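Cytokinesis protein 2 (Saccharomyces cerevisiae, PDB 4WPE) mediates the cytoskeletal rearrangements required for cytokinesis, seen here as its F-BAR domain, a helical dimer of a family that binds membrane phospholipids. Local coordinates at the interface of chains A and B. Sequence-based numbering; all coordinates share one arbitrary frame. Chains: chain A/B, Cytokinesis protein 2.

Contact 1: the interface of chains A and B. Residues chain A 61, 65, 85, 89; chain B 39-40, 43.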
# COMPACT_ATOMS: atom_id res chain seq x y z
N ILE A 61 -8.74 -4.67 -8.21
CA ILE A 61 -8.83 -3.45 -9.00
C ILE A 61 -8.29 -3.68 -10.41
O ILE A 61 -8.91 -3.27 -11.40
CB ILE A 61 -8.08 -2.29 -8.33
CG1 ILE A 61 -8.92 -1.72 -7.18
CG2 ILE A 61 -7.78 -1.18 -9.33
CD1 ILE A 61 -8.20 -0.67 -6.35
N LEU A 65 -10.04 -3.69 -14.19
CA LEU A 65 -9.35 -2.98 -15.26
C LEU A 65 -9.17 -3.87 -16.48
O LEU A 65 -9.31 -3.42 -17.62
CB LEU A 65 -8.00 -2.45 -14.78
CG LEU A 65 -7.14 -1.76 -15.86
CD1 LEU A 65 -7.90 -0.63 -16.53
CD2 LEU A 65 -5.84 -1.26 -15.26
N VAL A 85 -0.03 -0.49 -17.98
CA VAL A 85 -0.56 -0.09 -16.68
C VAL A 85 -1.12 -1.31 -15.96
O VAL A 85 -0.89 -1.49 -14.76
CB VAL A 85 -1.67 0.97 -16.82
CG1 VAL A 85 -2.27 1.30 -15.46
CG2 VAL A 85 -1.13 2.23 -17.48
N GLU A 89 0.73 -2.85 -12.54
CA GLU A 89 -0.01 -2.84 -11.27
C GLU A 89 -0.19 -4.23 -10.68
O GLU A 89 -0.19 -4.38 -9.46
CB GLU A 89 -1.37 -2.17 -11.46
CG GLU A 89 -1.29 -0.66 -11.69
CD GLU A 89 -0.74 0.09 -10.48
OE1 GLU A 89 -1.52 0.34 -9.54
OE2 GLU A 89 0.46 0.42 -10.48
N SER B 39 -12.65 3.06 -18.42
CA SER B 39 -11.74 2.05 -17.91
C SER B 39 -10.74 2.68 -16.95
O SER B 39 -10.50 2.16 -15.86
CB SER B 39 -11.01 1.35 -19.05
OG SER B 39 -11.92 0.77 -19.98
N MSE B 40 -10.17 3.80 -17.36
CA MSE B 40 -9.17 4.49 -16.55
C MSE B 40 -9.81 5.35 -15.46
O MSE B 40 -9.28 5.44 -14.35
CB MSE B 40 -8.26 5.34 -17.44
CG MSE B 40 -7.15 4.54 -18.11
SE MSE B 40 -6.05 3.57 -16.82
CE MSE B 40 -4.90 2.58 -18.05
N PHE B 43 -10.57 3.10 -12.68
CA PHE B 43 -9.30 2.66 -12.11
C PHE B 43 -8.70 3.73 -11.21
O PHE B 43 -8.28 3.44 -10.09
CB PHE B 43 -8.31 2.29 -13.21
CG PHE B 43 -6.92 1.99 -12.69
CD1 PHE B 43 -6.66 0.82 -11.99
CD2 PHE B 43 -5.88 2.88 -12.91
CE1 PHE B 43 -5.40 0.55 -11.52
CE2 PHE B 43 -4.61 2.61 -12.44
CZ PHE B 43 -4.37 1.44 -11.74
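All the residues that meet here have ordinary helical phi and psi, on both sides of the contact. The ring of B:Phe43 enters between two helices of chain A. Its CG lies anti to the backbone N (chi1 172°), a setting that directs the ring between helices 37-71 and 76-162 of chain A. The branch methyl CG2 of A:Ile61 comes beside CD1 of B:Phe43 at 3.5 Å, displaced from the ring plane to the side away from A:Leu65; the two side chains cross at about a right angle. Over the other face sits CD2 of A:Leu65, 4.0 Å from CD1 of B:Phe43 and displaced towards the rim. At the far end, CZ of B:Phe43 meets the aliphatic CG of A:Glu89 at 3.7 Å, the carboxylate turned 85° from the ring. CE2 of B:Phe43 lies by CG1 of A:Val85 at 4.0 Å. Cut back to an alanine, this position would probably leave a gap among A:Ile61, A:Leu65, A:Val85 and A:Glu89, depriving the two helices of their shared apolar filler. Beside it, the selenomethionine B:Met40 meets A:Val85 tip to tip, CE to CB 3.8 Å. The patch places helix 37-71 of chain B against helices 37-71 and 76-162 of chain A, within the two-fold interface of the F-BAR dimer.

Contact 2: the interface of chains A and B. Residues chain A 54, 89, 92, 248, 252; chain B 47, 241, 245.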
# COMPACT_ATOMS: atom_id res chain seq x y z
N TYR A 54 -3.80 -4.95 0.93
CA TYR A 54 -3.42 -4.04 -0.15
C TYR A 54 -3.23 -4.80 -1.45
O TYR A 54 -3.74 -4.39 -2.50
CB TYR A 54 -2.14 -3.28 0.21
CG TYR A 54 -1.73 -2.25 -0.82
CD1 TYR A 54 -2.29 -0.98 -0.83
CD2 TYR A 54 -0.77 -2.54 -1.78
CE1 TYR A 54 -1.92 -0.03 -1.77
CE2 TYR A 54 -0.39 -1.61 -2.73
CZ TYR A 54 -0.97 -0.36 -2.72
OH TYR A 54 -0.58 0.57 -3.66
N GLU A 89 0.73 -2.85 -12.54
CA GLU A 89 -0.01 -2.84 -11.27
C GLU A 89 -0.19 -4.23 -10.68
O GLU A 89 -0.19 -4.38 -9.46
CB GLU A 89 -1.37 -2.17 -11.46
CG GLU A 89 -1.29 -0.66 -11.69
CD GLU A 89 -0.74 0.09 -10.48
OE1 GLU A 89 -1.52 0.34 -9.54
OE2 GLU A 89 0.46 0.42 -10.48
N ARG A 92 3.03 -5.07 -8.90
CA ARG A 92 3.08 -4.49 -7.56
C ARG A 92 2.27 -5.33 -6.59
O ARG A 92 2.71 -5.60 -5.47
CB ARG A 92 2.57 -3.05 -7.56
CG ARG A 92 3.41 -2.08 -8.37
CD ARG A 92 3.16 -0.63 -7.94
NE ARG A 92 1.75 -0.25 -8.02
CZ ARG A 92 0.96 -0.09 -6.97
NH1 ARG A 92 1.42 -0.28 -5.74
NH2 ARG A 92 -0.31 0.27 -7.14
N GLU A 248 8.93 -1.33 -7.74
CA GLU A 248 7.85 -0.42 -8.12
C GLU A 248 8.38 0.76 -8.92
O GLU A 248 7.69 1.29 -9.79
CB GLU A 248 7.11 0.08 -6.87
CG GLU A 248 6.35 -1.01 -6.14
CD GLU A 248 5.59 -0.51 -4.93
OE1 GLU A 248 6.23 -0.24 -3.89
OE2 GLU A 248 4.35 -0.38 -5.01
N MSE A 252 7.36 1.76 -12.95
CA MSE A 252 6.92 3.10 -13.35
C MSE A 252 7.89 3.70 -14.36
O MSE A 252 7.53 4.61 -15.11
CB MSE A 252 6.79 4.02 -12.13
CG MSE A 252 5.74 3.57 -11.13
SE MSE A 252 3.94 3.67 -11.86
CE MSE A 252 2.95 2.86 -10.39
N ARG B 47 -8.21 3.12 -7.28
CA ARG B 47 -6.82 3.25 -6.87
C ARG B 47 -6.65 4.36 -5.83
O ARG B 47 -5.90 4.22 -4.87
CB ARG B 47 -5.93 3.51 -8.08
CG ARG B 47 -4.50 3.85 -7.76
CD ARG B 47 -3.68 2.62 -7.44
NE ARG B 47 -2.33 2.73 -7.99
CZ ARG B 47 -1.33 3.38 -7.40
NH1 ARG B 47 -1.53 3.97 -6.24
NH2 ARG B 47 -0.14 3.43 -7.98
N SER B 241 3.17 8.47 -8.35
CA SER B 241 3.50 7.18 -7.77
C SER B 241 5.01 7.06 -7.60
O SER B 241 5.50 6.58 -6.58
CB SER B 241 2.96 6.05 -8.63
OG SER B 241 1.55 6.13 -8.74
N TYR B 245 7.60 6.00 -4.27
CA TYR B 245 8.53 4.88 -4.27
C TYR B 245 9.97 5.34 -4.05
O TYR B 245 10.75 4.66 -3.39
CB TYR B 245 8.42 4.11 -5.59
CG TYR B 245 7.01 3.69 -5.95
CD1 TYR B 245 6.10 3.32 -4.96
CD2 TYR B 245 6.57 3.67 -7.27
CE1 TYR B 245 4.80 2.94 -5.27
CE2 TYR B 245 5.28 3.29 -7.60
CZ TYR B 245 4.40 2.93 -6.59
OH TYR B 245 3.12 2.55 -6.91
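Bends at chi2 (80°) and chi3 turn the guanidinium of B:Arg47 towards A:Glu89, while a bend at chi3 (-56°) folds A:Arg92 back onto the same carboxylate. A:Arg92 grips it side-on: NH2 donates to OE1 of A:Glu89 at 2.7 Å and NE to OE2 at 2.9 Å. Across the interface, NE of B:Arg47 donates to OE1 of A:Glu89 at 3.0 Å in a salt bridge, bent to 136° at the hydrogen because the acceptor is tilted from the guanidinium plane. The two donors reach OE1 from opposite faces of the carboxylate plane. The arginines come close, NH2 of A:Arg92 lying over one face of the B:Arg47 guanidinium, and the shared carboxylate probably offsets their charge. NH1 of A:Arg92 also donates to the phenolic OH of A:Tyr54 and, at 3.0 Å, to OE2 of A:Glu248, so bonds from all three nitrogens restrain its rotation. The phenol oxygen of B:Tyr245 rests above the A:Arg92 guanidinium plane. CB of A:Glu248 sits over the centre of the B:Tyr245 ring, and CG of the selenomethionine A:Met252 meets its edge, 3.6 Å from CE2 of B:Tyr245. Helices 76-162 and 170-259 of chain A here meet helices 37-71 and 170-259 of chain B in the central part of the dimer, with A:Tyr54 of helix 37-71 bracing A:Arg92 from behind.

Contact 3: the interface of chains A and B. Residues chain A 54, 58, 61, 89; chain B 46-47, 50-51.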
# COMPACT_ATOMS: atom_id res chain seq x y z
N TYR A 54 -3.80 -4.95 0.93
CA TYR A 54 -3.42 -4.04 -0.15
C TYR A 54 -3.23 -4.80 -1.45
O TYR A 54 -3.74 -4.39 -2.50
CB TYR A 54 -2.14 -3.28 0.21
CG TYR A 54 -1.73 -2.25 -0.82
CD1 TYR A 54 -2.29 -0.98 -0.83
CD2 TYR A 54 -0.77 -2.54 -1.78
CE1 TYR A 54 -1.92 -0.03 -1.77
CE2 TYR A 54 -0.39 -1.61 -2.73
CZ TYR A 54 -0.97 -0.36 -2.72
OH TYR A 54 -0.58 0.57 -3.66
N LEU A 58 -5.76 -4.56 -4.56
CA LEU A 58 -5.16 -4.05 -5.78
C LEU A 58 -5.40 -5.04 -6.92
O LEU A 58 -5.65 -4.64 -8.06
CB LEU A 58 -3.66 -3.81 -5.60
CG LEU A 58 -2.92 -3.24 -6.81
CD1 LEU A 58 -3.48 -1.88 -7.19
CD2 LEU A 58 -1.43 -3.15 -6.55
N ILE A 61 -8.74 -4.67 -8.21
CA ILE A 61 -8.83 -3.45 -9.00
C ILE A 61 -8.29 -3.68 -10.41
O ILE A 61 -8.91 -3.27 -11.40
CB ILE A 61 -8.08 -2.29 -8.33
CG1 ILE A 61 -8.92 -1.72 -7.18
CG2 ILE A 61 -7.78 -1.18 -9.33
CD1 ILE A 61 -8.20 -0.67 -6.35
N GLU A 89 0.73 -2.85 -12.54
CA GLU A 89 -0.01 -2.84 -11.27
C GLU A 89 -0.19 -4.23 -10.68
O GLU A 89 -0.19 -4.38 -9.46
CB GLU A 89 -1.37 -2.17 -11.46
CG GLU A 89 -1.29 -0.66 -11.69
CD GLU A 89 -0.74 0.09 -10.48
OE1 GLU A 89 -1.52 0.34 -9.54
OE2 GLU A 89 0.46 0.42 -10.48
N GLN B 46 -10.81 3.95 -7.90
CA GLN B 46 -10.59 2.83 -6.99
C GLN B 46 -9.18 2.82 -6.43
O GLN B 46 -8.97 2.54 -5.25
CB GLN B 46 -10.88 1.50 -7.70
CG GLN B 46 -12.32 1.34 -8.14
CD GLN B 46 -12.74 -0.11 -8.21
OE1 GLN B 46 -12.99 -0.65 -9.30
NE2 GLN B 46 -12.83 -0.76 -7.06
N ARG B 47 -8.21 3.12 -7.28
CA ARG B 47 -6.82 3.25 -6.87
C ARG B 47 -6.65 4.36 -5.83
O ARG B 47 -5.90 4.22 -4.87
CB ARG B 47 -5.93 3.51 -8.08
CG ARG B 47 -4.50 3.85 -7.76
CD ARG B 47 -3.68 2.62 -7.44
NE ARG B 47 -2.33 2.73 -7.99
CZ ARG B 47 -1.33 3.38 -7.40
NH1 ARG B 47 -1.53 3.97 -6.24
NH2 ARG B 47 -0.14 3.43 -7.98
N LEU B 50 -8.02 3.24 -2.58
CA LEU B 50 -7.14 2.22 -2.01
C LEU B 50 -6.00 2.84 -1.20
O LEU B 50 -5.68 2.37 -0.10
CB LEU B 50 -6.57 1.34 -3.11
CG LEU B 50 -5.53 0.29 -2.70
CD1 LEU B 50 -6.13 -0.70 -1.72
CD2 LEU B 50 -4.98 -0.43 -3.93
N GLU B 51 -5.39 3.89 -1.75
CA GLU B 51 -4.26 4.54 -1.11
C GLU B 51 -4.67 5.27 0.16
O GLU B 51 -3.90 5.35 1.12
CB GLU B 51 -3.58 5.51 -2.08
CG GLU B 51 -2.93 4.85 -3.29
CD GLU B 51 -1.77 3.95 -2.92
OE1 GLU B 51 -1.17 4.15 -1.84
OE2 GLU B 51 -1.45 3.04 -3.71
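In this part of the F-BAR dimer, helix 37-71 of one chain packs against its counterpart in the other, and helix 76-162 of chain A contributes A:Glu89. Among the polar contacts, the phenolic OH of A:Tyr54 donates to OE2 of B:Glu51 at 2.6 Å, meeting the carboxylate oxygen on its syn side and 23° out of plane. Relative to the A:Tyr54 ring, that oxygen lies at the edge, in plane, while the ring and carboxylate planes stand 68° apart. B:Glu51 bends at chi2 (-65°), which brings its carboxylate back alongside B:Arg47, where OE2 of B:Glu51 forms a salt bridge to NH1 of B:Arg47 at 2.7 Å. B:Arg47 is thus the second-shell group that would help hold the acceptor in position, and its positive charge is likely to favour an ionised B:Glu51. The same guanidinium reaches A:Glu89 through NE, linking the two acidic groups. Among the apolar contacts, B:Leu50 crosses A:Tyr54 at about a right angle, its CG 3.7 Å from CE1 of the ring. CD2 of B:Leu50 also meets CD1 of A:Leu58 at 3.9 Å and the terminal methyl CD1 of A:Ile61 at 4.0 Å. A:Ile61 runs past B:Gln46 in the opposite direction, with its CD1 3.7 Å from CB and 3.5 Å from the backbone O of B:Gln46.

Measured between the centres of their C-alpha atoms, contact 1 lies about 12 Å from contact 2 and about 9 Å from contact 3, and contacts 2 and 3 are likewise about 9 Å apart. A:Glu89 belongs to all three, offering its aliphatic stem to contact 1 and its carboxylate to contacts 2 and 3. A:Ile61 joins contacts 1 and 3; A:Tyr54 and B:Arg47 join contacts 2 and 3. Helix 37-71 of each chain supplies residues throughout, chain A's in contact 2 only as internal support, so apolar and charged pairings lie side by side. Two-fold symmetry repeats each, consistent with the dimer typical of F-BAR domains.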